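Local coordinates for unsaturated glucuronyl hydrolase (Streptococcus agalactiae, PDB 2ZZR), which hydrolyses unsaturated hyaluronan, chondroitin and heparin disaccharides, releasing the unsaturated uronic acid from their non-reducing end, at residues Ala35-Tyr40 / Asn349-Gly354; Asn19-Thr24 / Met338-Ile343; Glu137-Ala142 / Ile179-Phe184. All blocks are in the same frame, centred on the assembly; numbering follows the deposited sequence.

Interaction 1: residues Ala35-Tyr40 / Asn349-Gly354; sequences ALKQLY and NELIAG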
# COMPACT_ATOMS: atom_id res chain seq x y z
N ALA A 35 18.05 -7.87 0.89
CA ALA A 35 17.34 -6.71 1.43
C ALA A 35 17.80 -6.36 2.84
O ALA A 35 18.02 -5.19 3.16
CB ALA A 35 15.82 -6.96 1.40
N LEU A 36 17.97 -7.38 3.68
CA LEU A 36 18.40 -7.16 5.07
C LEU A 36 19.81 -6.57 5.18
O LEU A 36 20.05 -5.74 6.06
CB LEU A 36 18.27 -8.45 5.89
CG LEU A 36 16.99 -8.50 6.73
CD1 LEU A 36 15.71 -8.32 5.89
CD2 LEU A 36 16.92 -9.79 7.54
N LYS A 37 20.70 -6.99 4.29
CA LYS A 37 22.05 -6.41 4.23
C LYS A 37 21.98 -4.90 4.00
O LYS A 37 22.70 -4.13 4.64
CB LYS A 37 22.87 -7.07 3.12
CG LYS A 37 23.38 -8.46 3.48
CD LYS A 37 24.08 -9.09 2.31
CE LYS A 37 24.46 -10.54 2.60
NZ LYS A 37 25.06 -11.16 1.39
N GLN A 38 21.08 -4.48 3.11
CA GLN A 38 20.84 -3.05 2.88
C GLN A 38 20.20 -2.37 4.09
O GLN A 38 20.58 -1.25 4.44
CB GLN A 38 20.00 -2.82 1.61
CG GLN A 38 19.96 -1.35 1.15
CD GLN A 38 21.35 -0.78 0.90
OE1 GLN A 38 22.05 -1.21 -0.01
NE2 GLN A 38 21.75 0.20 1.72
N LEU A 39 19.25 -3.04 4.74
CA LEU A 39 18.59 -2.48 5.92
C LEU A 39 19.57 -2.24 7.07
O LEU A 39 19.49 -1.22 7.74
CB LEU A 39 17.42 -3.36 6.39
CG LEU A 39 16.15 -3.38 5.52
CD1 LEU A 39 15.08 -4.20 6.22
CD2 LEU A 39 15.63 -1.97 5.24
N TYR A 40 20.49 -3.18 7.29
CA TYR A 40 21.48 -3.03 8.35
C TYR A 40 22.42 -1.85 8.10
O TYR A 40 22.73 -1.09 9.02
CB TYR A 40 22.26 -4.33 8.56
CG TYR A 40 21.55 -5.30 9.47
CD1 TYR A 40 20.87 -6.40 8.94
CD2 TYR A 40 21.54 -5.12 10.85
CE1 TYR A 40 20.20 -7.30 9.77
CE2 TYR A 40 20.88 -6.01 11.69
CZ TYR A 40 20.21 -7.10 11.14
OH TYR A 40 19.56 -7.99 11.96
N ASN A 349 21.28 -4.08 -5.81
CA ASN A 349 22.49 -4.89 -5.75
C ASN A 349 23.68 -4.17 -5.12
O ASN A 349 24.59 -4.80 -4.58
CB ASN A 349 22.84 -5.43 -7.13
CG ASN A 349 21.90 -6.53 -7.59
OD1 ASN A 349 21.59 -7.45 -6.83
ND2 ASN A 349 21.44 -6.45 -8.83
N GLU A 350 23.67 -2.84 -5.19
CA GLU A 350 24.77 -2.04 -4.66
C GLU A 350 24.56 -1.73 -3.18
O GLU A 350 23.73 -0.90 -2.82
CB GLU A 350 24.97 -0.76 -5.47
CG GLU A 350 26.29 -0.05 -5.17
CD GLU A 350 26.42 1.29 -5.87
OE1 GLU A 350 27.39 2.02 -5.56
OE2 GLU A 350 25.57 1.63 -6.73
N LEU A 351 25.33 -2.41 -2.33
CA LEU A 351 25.18 -2.28 -0.88
C LEU A 351 26.01 -1.12 -0.32
O LEU A 351 27.12 -1.32 0.17
CB LEU A 351 25.53 -3.59 -0.17
CG LEU A 351 24.71 -4.85 -0.46
CD1 LEU A 351 25.29 -6.03 0.30
CD2 LEU A 351 23.23 -4.66 -0.13
N ILE A 352 25.45 0.08 -0.40
CA ILE A 352 26.06 1.28 0.19
C ILE A 352 25.00 2.12 0.91
O ILE A 352 23.81 2.02 0.61
CB ILE A 352 26.85 2.14 -0.84
CG1 ILE A 352 25.95 2.62 -1.98
CG2 ILE A 352 28.05 1.36 -1.40
CD1 ILE A 352 26.51 3.80 -2.76
N ALA A 353 25.45 2.94 1.86
CA ALA A 353 24.56 3.74 2.70
C ALA A 353 23.53 4.54 1.91
O ALA A 353 23.88 5.23 0.94
CB ALA A 353 25.38 4.67 3.61
N GLY A 354 22.27 4.42 2.30
CA GLY A 354 21.18 5.19 1.71
C GLY A 354 20.51 4.62 0.47
O GLY A 354 19.54 5.20 -0.02
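Gln-38 carries the polar half of this contact, reaching out of helix 25-46 to the backbone of the loop that follows helix 328-346. In its side-chain amide, Gln-38 NE2 donates to Ile-352 O over 3.0 Å. The bond is moderately bent, 147° at the hydrogen, and NE2 sits well above the carbonyl plane of Ile-352. CG is anti to the backbone N (chi1 -168°), and a turn at chi2 then swings CD round. At the other end of the amide, Gln-38 OE1 lies 3.3 Å from Glu-350 O, and as both are acceptors this is no hydrogen bond; Glu-350 O is bonded instead by Asn-348 ND2. Gln-38 OE1 is also 3.4 Å from Leu-351 CA.

The apolar half belongs to Leu-351, whose two methyls lie against Lys-37 and Gln-38. Leu-351 CD1 packs on the aliphatic part of Lys-37, 3.9 Å from Lys-37 CD. Leu-351 CD2 packs beside Gln-38, 3.6 Å from Gln-38 OE1. The Lys-37 chain stays extended beyond CG and crosses the leucine obliquely, its ammonium end leading away from the loop. On the helix, Ile-41 also touches Leu-351.

Within the loop, Leu-351 is the centre of an inverse gamma turn, closed by a weak bond from Ile-352 N to Glu-350 O. Around this turn Glu-350 O comes near OE1 of Gln-38 and Ile-352 O near NE2. Further along, Gly-354 N is bonded to Asn-42 OD1, the same oxygen that receives a second bond from Gln-38 NE2.

With NE2 giving hydrogens to both Ile-352 O and Asn-42 OD1, the rotation of the amide is fixed by its donor end, and a buried glutamine ties an otherwise irregular loop to the helix.

Interaction 2: residues Asn19-Thr24 / Met338-Ile343; sequences NSRLLT and MLRSLI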
# COMPACT_ATOMS: atom_id res chain seq x y z
N ASN A 19 2.77 -20.20 -17.50
CA ASN A 19 3.99 -20.88 -17.95
C ASN A 19 5.24 -20.59 -17.11
O ASN A 19 6.31 -21.13 -17.39
CB ASN A 19 4.30 -20.54 -19.42
CG ASN A 19 3.35 -21.21 -20.40
OD1 ASN A 19 2.46 -21.98 -20.01
ND2 ASN A 19 3.53 -20.92 -21.68
N SER A 20 5.10 -19.75 -16.09
CA SER A 20 6.23 -19.35 -15.26
C SER A 20 6.62 -20.35 -14.18
O SER A 20 5.81 -21.19 -13.78
CB SER A 20 5.94 -18.00 -14.59
OG SER A 20 5.80 -16.98 -15.56
N ARG A 21 7.86 -20.24 -13.72
CA ARG A 21 8.37 -21.03 -12.60
C ARG A 21 7.96 -20.37 -11.30
O ARG A 21 8.18 -19.17 -11.11
CB ARG A 21 9.89 -21.13 -12.64
CG ARG A 21 10.48 -21.88 -13.82
CD ARG A 21 11.91 -21.42 -14.09
NE ARG A 21 11.91 -20.04 -14.58
CZ ARG A 21 12.81 -19.11 -14.25
NH1 ARG A 21 12.70 -17.89 -14.76
NH2 ARG A 21 13.80 -19.38 -13.41
N LEU A 22 7.37 -21.15 -10.39
CA LEU A 22 7.09 -20.65 -9.05
C LEU A 22 8.38 -20.36 -8.30
O LEU A 22 9.38 -21.07 -8.46
CB LEU A 22 6.23 -21.66 -8.26
CG LEU A 22 4.83 -21.98 -8.80
CD1 LEU A 22 4.21 -23.12 -8.00
CD2 LEU A 22 3.92 -20.76 -8.80
N LEU A 23 8.37 -19.30 -7.49
CA LEU A 23 9.51 -18.93 -6.67
C LEU A 23 9.79 -19.97 -5.60
O LEU A 23 8.88 -20.42 -4.90
CB LEU A 23 9.28 -17.56 -6.02
CG LEU A 23 9.50 -16.33 -6.90
CD1 LEU A 23 8.89 -15.11 -6.22
CD2 LEU A 23 10.99 -16.11 -7.20
N THR A 24 11.06 -20.35 -5.48
CA THR A 24 11.46 -21.35 -4.49
C THR A 24 11.84 -20.69 -3.18
O THR A 24 12.10 -19.48 -3.12
CB THR A 24 12.64 -22.21 -4.99
OG1 THR A 24 13.82 -21.40 -5.07
CG2 THR A 24 12.33 -22.83 -6.35
N MET A 338 5.52 -11.68 -11.18
CA MET A 338 5.73 -10.28 -10.85
C MET A 338 6.80 -10.13 -9.77
O MET A 338 7.73 -9.33 -9.92
CB MET A 338 4.41 -9.64 -10.41
CG MET A 338 3.34 -9.61 -11.51
SD MET A 338 1.66 -9.46 -10.84
CE MET A 338 1.64 -7.70 -10.51
N LEU A 339 6.69 -10.92 -8.71
CA LEU A 339 7.67 -10.88 -7.64
C LEU A 339 9.05 -11.35 -8.12
O LEU A 339 10.07 -10.78 -7.74
CB LEU A 339 7.20 -11.67 -6.41
CG LEU A 339 8.03 -11.57 -5.12
CD1 LEU A 339 8.31 -10.12 -4.68
CD2 LEU A 339 7.36 -12.35 -4.01
N ARG A 340 9.07 -12.39 -8.95
CA ARG A 340 10.32 -12.87 -9.54
C ARG A 340 11.04 -11.74 -10.28
O ARG A 340 12.23 -11.53 -10.09
CB ARG A 340 10.10 -14.06 -10.49
CG ARG A 340 11.41 -14.54 -11.13
CD ARG A 340 11.21 -15.73 -12.06
NE ARG A 340 10.82 -16.95 -11.36
CZ ARG A 340 11.63 -17.69 -10.60
NH1 ARG A 340 12.90 -17.34 -10.43
NH2 ARG A 340 11.17 -18.78 -10.02
N SER A 341 10.30 -11.02 -11.13
CA SER A 341 10.86 -9.89 -11.86
C SER A 341 11.40 -8.81 -10.93
O SER A 341 12.49 -8.27 -11.17
CB SER A 341 9.85 -9.30 -12.83
OG SER A 341 9.70 -10.14 -13.96
N LEU A 342 10.66 -8.50 -9.86
CA LEU A 342 11.15 -7.52 -8.89
C LEU A 342 12.48 -7.97 -8.29
O LEU A 342 13.45 -7.19 -8.25
CB LEU A 342 10.11 -7.25 -7.80
CG LEU A 342 8.82 -6.53 -8.23
CD1 LEU A 342 7.91 -6.35 -7.04
CD2 LEU A 342 9.10 -5.18 -8.90
N ILE A 343 12.54 -9.22 -7.85
CA ILE A 343 13.74 -9.78 -7.23
C ILE A 343 14.92 -9.76 -8.20
O ILE A 343 16.02 -9.31 -7.85
CB ILE A 343 13.50 -11.24 -6.74
CG1 ILE A 343 12.53 -11.27 -5.56
CG2 ILE A 343 14.83 -11.91 -6.35
CD1 ILE A 343 11.94 -12.65 -5.29
O HOH W 1 8.06 -16.64 -11.75
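Arg-340 projects from helix 328-346 against the loop 19-24, and its guanidinium is hydrogen-bonded at its edge and covered on both faces. At the edge, Arg-340 NH2 donates to Arg-21 O at 3.2 Å, with 158° at the hydrogen. The oxygen lies in the guanidinium plane, although NH2 itself stands well above the plane of that carbonyl. A water reinforces this side, donating to Arg-21 O over 2.6 Å and accepting from Arg-340 NE. Arg-21 O thus takes NH2 and the water, with NE, whose hydrogen also serves the water, adding a weak, longer third bond.

Stacking occupies one face. The guanidinium of Arg-21 lies flat on that of Arg-340, centres 4.1 Å apart and planes 24° from parallel, while the two side chains cross at about a right angle. Two like charges are therefore close, with Arg-21 NH2 3.7 Å from Arg-340 NH1. Salt bridges from that NH1 to Glu-27 and Glu-344 probably offset the repulsion.

All this happens where the N-terminal arm runs into the first long helix of the alpha barrel: Thr-24 is the N-cap of helix 25-46, and Glu-27, in its first turn, also accepts from Thr-24 N. The loop packs against helix 328-346, a late helix of the same barrel, just before helix 25-46 begins.

Apolar contacts centre on Leu-23. Leu-23 CD2 rests over the centre of the Arg-340 guanidinium, on the face opposite Arg-21 and 3.8 Å from Arg-340 CZ. The other methyl, Leu-23 CD1, meets Leu-339 CG at 3.8 Å and also touches Ile-343 CD1. Behind these two residues stands helix 376-390, with Phe-389 against Leu-339 and Tyr-382 against Ile-343.

Interaction 3: residues Glu137-Ala142 / Ile179-Phe184; sequences EATIKA and IQLLFF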
# COMPACT_ATOMS: atom_id res chain seq x y z
N GLU A 137 -1.26 1.99 22.44
CA GLU A 137 -1.71 3.34 22.80
C GLU A 137 -1.60 4.29 21.61
O GLU A 137 -2.55 5.01 21.30
CB GLU A 137 -0.87 3.87 23.97
CG GLU A 137 -1.27 5.25 24.46
CD GLU A 137 -0.31 5.81 25.49
OE1 GLU A 137 -0.36 7.03 25.74
OE2 GLU A 137 0.51 5.04 26.04
N ALA A 138 -0.45 4.27 20.94
CA ALA A 138 -0.22 5.12 19.77
C ALA A 138 -1.20 4.79 18.65
O ALA A 138 -1.72 5.69 17.99
CB ALA A 138 1.21 4.99 19.29
N THR A 139 -1.45 3.50 18.46
CA THR A 139 -2.39 3.04 17.42
C THR A 139 -3.81 3.56 17.65
O THR A 139 -4.44 4.11 16.73
CB THR A 139 -2.40 1.49 17.31
OG1 THR A 139 -1.10 1.01 16.94
CG2 THR A 139 -3.41 1.04 16.27
N ILE A 140 -4.32 3.41 18.87
CA ILE A 140 -5.68 3.87 19.19
C ILE A 140 -5.79 5.39 19.04
O ILE A 140 -6.75 5.89 18.45
CB ILE A 140 -6.16 3.39 20.58
CG1 ILE A 140 -6.13 1.86 20.66
CG2 ILE A 140 -7.57 3.93 20.89
CD1 ILE A 140 -6.94 1.14 19.57
N LYS A 141 -4.79 6.11 19.55
CA LYS A 141 -4.77 7.57 19.42
C LYS A 141 -4.74 7.99 17.94
O LYS A 141 -5.43 8.93 17.55
CB LYS A 141 -3.60 8.17 20.20
CG LYS A 141 -3.82 8.15 21.71
CD LYS A 141 -2.57 8.59 22.46
CE LYS A 141 -2.85 8.71 23.96
NZ LYS A 141 -1.67 9.25 24.68
N ALA A 142 -3.95 7.27 17.13
CA ALA A 142 -3.91 7.48 15.68
C ALA A 142 -5.26 7.22 15.01
O ALA A 142 -5.67 7.97 14.12
CB ALA A 142 -2.82 6.63 15.04
N ILE A 179 -7.96 2.77 6.29
CA ILE A 179 -9.11 2.35 7.09
C ILE A 179 -8.85 1.03 7.84
O ILE A 179 -9.62 0.64 8.72
CB ILE A 179 -10.43 2.27 6.27
CG1 ILE A 179 -10.37 1.17 5.20
CG2 ILE A 179 -10.77 3.63 5.66
CD1 ILE A 179 -11.71 0.90 4.47
N GLN A 180 -7.76 0.35 7.50
CA GLN A 180 -7.42 -0.89 8.21
C GLN A 180 -7.15 -0.58 9.69
O GLN A 180 -7.53 -1.35 10.58
CB GLN A 180 -6.23 -1.60 7.55
CG GLN A 180 -6.41 -1.86 6.04
CD GLN A 180 -7.79 -2.39 5.65
OE1 GLN A 180 -8.43 -1.88 4.73
NE2 GLN A 180 -8.24 -3.43 6.34
N LEU A 181 -6.56 0.59 9.92
CA LEU A 181 -6.35 1.13 11.27
C LEU A 181 -7.66 1.20 12.04
O LEU A 181 -7.70 0.89 13.24
CB LEU A 181 -5.71 2.53 11.16
CG LEU A 181 -5.57 3.40 12.41
CD1 LEU A 181 -4.69 2.70 13.45
CD2 LEU A 181 -4.99 4.75 12.02
N LEU A 182 -8.73 1.58 11.36
CA LEU A 182 -10.05 1.69 11.99
C LEU A 182 -10.66 0.33 12.30
O LEU A 182 -11.29 0.17 13.36
CB LEU A 182 -10.99 2.54 11.14
CG LEU A 182 -10.49 3.96 10.85
CD1 LEU A 182 -11.51 4.71 10.03
CD2 LEU A 182 -10.17 4.71 12.15
N PHE A 183 -10.48 -0.64 11.41
CA PHE A 183 -10.93 -2.01 11.70
C PHE A 183 -10.19 -2.58 12.91
O PHE A 183 -10.79 -3.30 13.72
CB PHE A 183 -10.75 -2.94 10.49
CG PHE A 183 -11.77 -2.72 9.39
CD1 PHE A 183 -11.34 -2.45 8.09
CD2 PHE A 183 -13.14 -2.81 9.64
CE1 PHE A 183 -12.27 -2.27 7.05
CE2 PHE A 183 -14.07 -2.63 8.61
CZ PHE A 183 -13.64 -2.36 7.32
N PHE A 184 -8.90 -2.26 13.04
CA PHE A 184 -8.12 -2.68 14.21
C PHE A 184 -8.67 -2.04 15.49
O PHE A 184 -8.88 -2.73 16.50
CB PHE A 184 -6.63 -2.34 14.03
CG PHE A 184 -5.80 -2.63 15.26
CD1 PHE A 184 -5.30 -3.91 15.49
CD2 PHE A 184 -5.52 -1.63 16.19
CE1 PHE A 184 -4.54 -4.19 16.62
CE2 PHE A 184 -4.76 -1.90 17.33
CZ PHE A 184 -4.26 -3.18 17.54
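Two helices of the alpha barrel, 133-147 and 180-189, meet in a buried apolar contact built on Thr-139, Leu-181 and Phe-184. Their local axes come within 9.6 Å and cross at -115°, so the helices cross steeply.

The methyl of Thr-139 is the hub. CG2 is anti to the backbone N (chi1, measured to OG1, -62°) and fits between two side chains one turn apart on the second helix. Thr-139 CG2 lies 3.5 Å from Leu-181 CD1 and 3.4 Å from Phe-184 CE2, with CD2 of the ring equally near. It approaches the ring obliquely, and the two side chains cross at about a right angle. The hydroxyl takes no part in this packing: Thr-139 OG1 is bonded to Ala-135 O, one turn earlier, and to Thr-124 OG1 on helix 115-130.

Leu-181 divides its two methyls along the first helix. CD1 meets the methyl of Thr-139, while Leu-181 CD2 rests near the backbone of Ala-142, 3.9 Å from Ala-142 C, with the alanine CB a little farther off. On the other flank, Ile-140 CD1 reaches Phe-184 CE2 at a looser 4.4 Å. The Phe-184 side chain also touches Leu-136 and Arg-128.

The Leu-181 side chain is about 9 Å from that of Asp-114, the likely nucleophile, so the contact packs near the likely active site, with no site residue in its own segments. It is a helix-to-helix contact of the (alpha/alpha)6 barrel, the fold of glycoside hydrolase family 88.

From the N terminus, the arm at 19-24 comes first, then helix 25-46 with 35-40; their partners, 338-343 and 349-354, follow in the same order more than 300 residues later. Interactions 1 and 2 therefore cross, each closing a very long loop, and together they fasten the beginning of the chain to helix 328-346 and the loop after it. Their centres are 22 Å apart. Interaction 3 closes a much shorter loop, from helix 133-147 to helix 180-189, lying within the span of both others. It sits about 34 Å from interaction 2, centre to centre, on the opposite side of the chain's centre, and joins barrel helices there.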